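Local coordinates for protein malonyl CoA-ACP transacylase (Xanthomonas oryzae pv. oryzae, PDB 3K89) that probably transfers the malonyl group from malonyl-CoA to holo-acyl carrier protein, giving malonyl-ACP and free CoA for fatty acid synthesis, at residues 201-206 with 255-260. Numbering follows the deposited sequence.
Sequences PSHTPL and LPVQWT
The backbones come closest at His203 and Leu255, CA to CA 4.7 Å, where the loop ahead of helix 208-219 meets the exit of helix 242-254. From there the side chain of His203 points toward segment 255-260. Its CG stands beside the backbone N and anti to the carbonyl carbon (chi1 -51°), which brings the ring edge to Leu255 O and one face under Val257 CG2. Leu255 O lies at the ring edge, close to the ring plane, and takes a weak, bent hydrogen bond from His203 ND1 (3.2 Å, N-H...O angle 129°). The same ND1 has its stronger partner in Gln252 O, near the end of helix 242-254, so two backbone carbonyls restrain the rotation of the ring. Val257 covers one ring face: its CG2 sits 3.4 Å from the centroid of the His203 ring and only 9° off the normal, a CH-pi contact. A branched aliphatic residue suits this place, because one methyl can rest over the centre of the imidazole while being unable to hydrogen-bond to its nitrogens. Backbone bonds from Val257 to Ala161 and Phe163 join its main chain to strand 158-165, and with CG2 beside the backbone N the methyl faces the ring. Within 201-206, Thr204 OG1 donates to Pro201 O (2.8 Å) and accepts from Leu206 N (3.2 Å), the latter bond making an ST turn at the start of the 3-10 segment. The far nitrogen, His203 NE2, is hydrogen-bonded to Ser94 OG, and Ser94 lies in a GxSxG sequence consistent with a nucleophile elbow. Both residues are predicted to be catalytic, and the arrangement is consistent with the Ser-His catalytic pair of FabD-family acyltransferases, with main-chain carbonyls accepting hydrogen bonds from ND1.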
loop_
_atom_site.group_PDB
_atom_site.type_symbol
_atom_site.label_atom_id
_atom_site.label_comp_id
_atom_site.label_asym_id
_atom_site.label_seq_id
_atom_site.Cartn_x
_atom_site.Cartn_y
_atom_site.Cartn_z
ATOM N N PRO A 201 11.995 -7.719 -1.800
ATOM C CA PRO A 201 11.153 -8.707 -1.102
ATOM C C PRO A 201 10.592 -8.104 0.185
ATOM O O PRO A 201 10.984 -8.474 1.301
ATOM C CB PRO A 201 12.129 -9.847 -0.813
ATOM C CG PRO A 201 13.431 -9.192 -0.644
ATOM C CD PRO A 201 13.426 -7.958 -1.530
ATOM N N SER A 202 9.667 -7.164 0.014
ATOM C CA SER A 202 8.984 -6.572 1.165
ATOM C C SER A 202 8.169 -7.610 1.924
ATOM O O SER A 202 7.743 -8.627 1.360
ATOM C CB SER A 202 8.070 -5.418 0.727
ATOM O OG SER A 202 7.169 -5.834 -0.281
ATOM N N HIS A 203 7.950 -7.333 3.212
ATOM C CA HIS A 203 7.067 -8.163 4.047
ATOM C C HIS A 203 7.588 -9.585 4.175
ATOM O O HIS A 203 6.819 -10.537 4.290
ATOM C CB HIS A 203 5.619 -8.067 3.542
ATOM C CG HIS A 203 5.181 -6.652 3.386
ATOM N ND1 HIS A 203 5.026 -5.823 4.476
ATOM C CD2 HIS A 203 4.942 -5.891 2.291
ATOM C CE1 HIS A 203 4.706 -4.613 4.057
ATOM N NE2 HIS A 203 4.659 -4.626 2.740
ATOM N N THR A 204 8.914 -9.686 4.188
ATOM C CA THR A 204 9.604 -10.951 4.455
ATOM C C THR A 204 10.720 -10.713 5.479
ATOM O O THR A 204 11.141 -9.575 5.701
ATOM C CB THR A 204 10.293 -11.501 3.180
ATOM O OG1 THR A 204 11.485 -10.744 2.920
ATOM C CG2 THR A 204 9.363 -11.451 1.984
ATOM N N PRO A 205 11.236 -11.791 6.096
ATOM C CA PRO A 205 12.353 -11.651 7.036
ATOM C C PRO A 205 13.587 -10.903 6.506
ATOM O O PRO A 205 14.391 -10.420 7.305
ATOM C CB PRO A 205 12.715 -13.115 7.344
ATOM C CG PRO A 205 11.385 -13.811 7.290
ATOM C CD PRO A 205 10.620 -13.129 6.166
ATOM N N LEU A 206 13.750 -10.799 5.184
ATOM C CA LEU A 206 14.919 -10.097 4.638
ATOM C C LEU A 206 14.868 -8.595 4.959
ATOM O O LEU A 206 15.860 -7.886 4.807
ATOM C CB LEU A 206 15.076 -10.328 3.126
ATOM C CG LEU A 206 15.310 -11.781 2.653
ATOM C CD1 LEU A 206 15.502 -11.814 1.151
ATOM C CD2 LEU A 206 16.442 -12.484 3.375
ATOM N N LEU A 255 6.736 -8.513 8.171
ATOM C CA LEU A 255 5.631 -9.461 8.327
ATOM C C LEU A 255 4.597 -9.290 7.209
ATOM O O LEU A 255 4.547 -8.254 6.558
ATOM C CB LEU A 255 5.003 -9.305 9.715
ATOM C CG LEU A 255 5.906 -9.726 10.880
ATOM C CD1 LEU A 255 5.281 -9.381 12.210
ATOM C CD2 LEU A 255 6.248 -11.227 10.808
ATOM N N PRO A 256 3.777 -10.332 6.953
ATOM C CA PRO A 256 2.840 -10.264 5.839
ATOM C C PRO A 256 1.786 -9.183 5.972
ATOM O O PRO A 256 1.287 -8.921 7.067
ATOM C CB PRO A 256 2.181 -11.657 5.806
ATOM C CG PRO A 256 2.726 -12.425 6.904
ATOM C CD PRO A 256 3.838 -11.669 7.581
ATOM N N VAL A 257 1.468 -8.552 4.849
ATOM C CA VAL A 257 0.345 -7.615 4.803
ATOM C C VAL A 257 -0.943 -8.415 4.879
ATOM O O VAL A 257 -1.215 -9.244 4.022
ATOM C CB VAL A 257 0.380 -6.784 3.495
ATOM C CG1 VAL A 257 -0.919 -6.003 3.250
ATOM C CG2 VAL A 257 1.541 -5.822 3.521
ATOM N N GLN A 258 -1.730 -8.163 5.923
ATOM C CA GLN A 258 -3.001 -8.880 6.103
ATOM C C GLN A 258 -4.111 -8.076 5.422
ATOM O O GLN A 258 -4.960 -7.463 6.091
ATOM C CB GLN A 258 -3.311 -9.057 7.606
ATOM C CG GLN A 258 -2.206 -9.779 8.427
ATOM C CD GLN A 258 -2.029 -11.250 8.094
ATOM O OE1 GLN A 258 -0.988 -11.839 8.426
ATOM N NE2 GLN A 258 -3.033 -11.864 7.472
ATOM N N TRP A 259 -4.067 -8.001 4.087
ATOM C CA TRP A 259 -5.010 -7.122 3.393
ATOM C C TRP A 259 -6.435 -7.667 3.511
ATOM O O TRP A 259 -7.364 -6.915 3.837
ATOM C CB TRP A 259 -4.612 -6.839 1.925
ATOM C CG TRP A 259 -5.550 -5.805 1.331
ATOM C CD1 TRP A 259 -6.495 -5.986 0.329
ATOM C CD2 TRP A 259 -5.700 -4.453 1.782
ATOM N NE1 TRP A 259 -7.188 -4.813 0.130
ATOM C CE2 TRP A 259 -6.715 -3.857 0.994
ATOM C CE3 TRP A 259 -5.048 -3.679 2.761
ATOM C CZ2 TRP A 259 -7.115 -2.521 1.168
ATOM C CZ3 TRP A 259 -5.426 -2.346 2.919
ATOM C CH2 TRP A 259 -6.464 -1.784 2.130
ATOM N N THR A 260 -6.595 -8.970 3.304
ATOM C CA THR A 260 -7.911 -9.606 3.507
ATOM C C THR A 260 -8.441 -9.291 4.898
ATOM O O THR A 260 -9.586 -8.863 5.030
ATOM C CB THR A 260 -7.830 -11.108 3.254
ATOM O OG1 THR A 260 -7.483 -11.302 1.885
ATOM C CG2 THR A 260 -9.180 -11.803 3.513
#